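Local coordinates for C alpha-dehydrogenase (PDB 4YA6), which binds NADH in a Rossmann-type fold and probably works as an NAD(H)-dependent oxidoreductase of the short-chain dehydrogenase/reductase family, at residues 147-152 with 257-262. Numbering follows the deposited sequence.
Sequences AFVALP and EGQKAR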
loop_
_atom_site.group_PDB
_atom_site.type_symbol
_atom_site.label_atom_id
_atom_site.label_comp_id
_atom_site.label_asym_id
_atom_site.label_seq_id
_atom_site.Cartn_x
_atom_site.Cartn_y
_atom_site.Cartn_z
ATOM N N ALA A 147 4.916 -0.283 -6.560
ATOM C CA ALA A 147 3.554 -0.271 -6.031
ATOM C C ALA A 147 2.721 -1.385 -6.669
ATOM O O ALA A 147 1.525 -1.512 -6.398
ATOM C CB ALA A 147 2.901 1.085 -6.268
ATOM N N PHE A 148 3.364 -2.182 -7.521
ATOM C CA PHE A 148 2.723 -3.319 -8.171
ATOM C C PHE A 148 3.560 -4.587 -8.052
ATOM O O PHE A 148 3.024 -5.695 -8.087
ATOM C CB PHE A 148 2.477 -3.021 -9.653
ATOM C CG PHE A 148 1.363 -2.050 -9.898
ATOM C CD1 PHE A 148 0.063 -2.497 -10.061
ATOM C CD2 PHE A 148 1.614 -0.692 -9.974
ATOM C CE1 PHE A 148 -0.967 -1.609 -10.289
ATOM C CE2 PHE A 148 0.587 0.202 -10.202
ATOM C CZ PHE A 148 -0.705 -0.257 -10.362
ATOM N N VAL A 149 4.873 -4.418 -7.917
ATOM C CA VAL A 149 5.805 -5.539 -7.999
ATOM C C VAL A 149 6.782 -5.553 -6.832
ATOM O O VAL A 149 7.645 -4.683 -6.722
ATOM C CB VAL A 149 6.608 -5.499 -9.316
ATOM C CG1 VAL A 149 7.397 -6.789 -9.503
ATOM C CG2 VAL A 149 5.677 -5.268 -10.497
ATOM N N ALA A 150 6.636 -6.546 -5.962
ATOM C CA ALA A 150 7.603 -6.781 -4.898
ATOM C C ALA A 150 8.850 -7.433 -5.480
ATOM O O ALA A 150 8.762 -8.260 -6.391
ATOM C CB ALA A 150 7.000 -7.652 -3.807
ATOM N N LEU A 151 10.009 -7.054 -4.950
ATOM C CA LEU A 151 11.292 -7.547 -5.439
ATOM C C LEU A 151 12.224 -7.828 -4.266
ATOM O O LEU A 151 12.067 -7.241 -3.194
ATOM C CB LEU A 151 11.934 -6.522 -6.380
ATOM C CG LEU A 151 12.081 -6.761 -7.891
ATOM C CD1 LEU A 151 11.122 -7.801 -8.457
ATOM C CD2 LEU A 151 11.890 -5.433 -8.617
ATOM N N PRO A 152 13.201 -8.730 -4.459
ATOM C CA PRO A 152 14.210 -8.944 -3.418
ATOM C C PRO A 152 14.906 -7.645 -3.009
ATOM O O PRO A 152 15.320 -6.879 -3.875
ATOM C CB PRO A 152 15.197 -9.911 -4.080
ATOM C CG PRO A 152 14.394 -10.630 -5.100
ATOM C CD PRO A 152 13.384 -9.642 -5.601
ATOM N N GLU A 257 1.924 -8.180 -19.758
ATOM C CA GLU A 257 1.791 -9.628 -19.597
ATOM C C GLU A 257 2.208 -10.069 -18.200
ATOM O O GLU A 257 1.615 -10.985 -17.629
ATOM C CB GLU A 257 2.626 -10.376 -20.643
ATOM C CG GLU A 257 2.196 -10.145 -22.087
ATOM C CD GLU A 257 0.699 -10.279 -22.295
ATOM O OE1 GLU A 257 0.171 -11.395 -22.109
ATOM O OE2 GLU A 257 0.050 -9.269 -22.646
ATOM N N GLY A 258 3.226 -9.416 -17.651
ATOM C CA GLY A 258 3.681 -9.719 -16.306
ATOM C C GLY A 258 2.633 -9.360 -15.269
ATOM O O GLY A 258 2.426 -10.092 -14.301
ATOM N N GLN A 259 1.968 -8.227 -15.472
ATOM C CA GLN A 259 0.954 -7.766 -14.532
ATOM C C GLN A 259 -0.310 -8.615 -14.643
ATOM O O GLN A 259 -0.962 -8.893 -13.637
ATOM C CB GLN A 259 0.631 -6.289 -14.773
ATOM C CG GLN A 259 -0.266 -5.666 -13.712
ATOM C CD GLN A 259 0.334 -5.737 -12.320
ATOM O OE1 GLN A 259 1.526 -5.492 -12.130
ATOM N NE2 GLN A 259 -0.490 -6.084 -11.341
ATOM N N LYS A 260 -0.654 -9.028 -15.862
ATOM C CA LYS A 260 -1.789 -9.926 -16.068
ATOM C C LYS A 260 -1.614 -11.195 -15.246
ATOM O O LYS A 260 -2.561 -11.689 -14.634
ATOM C CB LYS A 260 -1.943 -10.300 -17.544
ATOM C CG LYS A 260 -2.451 -9.193 -18.449
ATOM C CD LYS A 260 -2.793 -9.757 -19.821
ATOM C CE LYS A 260 -2.924 -8.671 -20.872
ATOM N NZ LYS A 260 -3.229 -9.247 -22.211
ATOM N N ALA A 261 -0.393 -11.717 -15.244
ATOM C CA ALA A 261 -0.073 -12.929 -14.503
ATOM C C ALA A 261 -0.221 -12.698 -13.003
ATOM O O ALA A 261 -0.750 -13.547 -12.286
ATOM C CB ALA A 261 1.335 -13.393 -14.832
ATOM N N ARG A 262 0.250 -11.547 -12.532
ATOM C CA ARG A 262 0.108 -11.190 -11.127
ATOM C C ARG A 262 -1.361 -11.022 -10.763
ATOM O O ARG A 262 -1.800 -11.462 -9.701
ATOM C CB ARG A 262 0.876 -9.906 -10.813
ATOM C CG ARG A 262 2.371 -10.110 -10.667
ATOM C CD ARG A 262 3.060 -8.843 -10.197
ATOM N NE ARG A 262 3.051 -7.804 -11.223
ATOM C CZ ARG A 262 3.941 -7.714 -12.207
ATOM N NH1 ARG A 262 4.921 -8.602 -12.313
ATOM N NH2 ARG A 262 3.849 -6.729 -13.089
HETATM O O HOH W 1 0.614 -6.333 -8.605
#
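Gln-259 OE1 is gripped by two nitrogens of Arg-262 and also touches Phe-148 across the contact, 3.6 Å from its CB. Arg-262 NH2 donates to Gln-259 OE1 at 2.8 Å. Arg-262 NE donates to Gln-259 OE1 at 2.9 Å. OE1 lies in the guanidinium plane, but both donors sit above the amide plane on the same face. Both N-H...O angles are moderately bent, as expected when one oxygen takes two neighbouring N-H groups. This side-on grip fixes the rotation of the guanidinium. Val-149 CG2 packs over the centre of one guanidinium face, 3.5 Å from Arg-262 CZ, while Gly-258 O lies over the opposite face. CG2 is anti to the carbonyl carbon of Val-149, which places this branch on the guanidinium; CG1 stays farther off, near Arg-262 NH1. Arg-262 NH1 forms a salt bridge with Glu-215, which pairs the charge. The Gln-259 amide stands steeply to the Phe-148 ring, with planes 75° apart, and Gln-259 NE2 lies 3.8 Å from Phe-148 CD1. NE2 donates hydrogen bonds to Asp-263 and to a water. That water probably donates to Phe-148 O and so links the two segments, though this second distance is unusually short. The Phe-148 ring further makes a cation-pi contact with Arg-165 and packs on Val-266 of the second subunit. The contact thus joins the loop between strand 137-142 and helix 155-174 of the Rossmann-type fold to helix 256-271, near the subunit interface, with Phe-218 of helix 217-228 packed against Val-149.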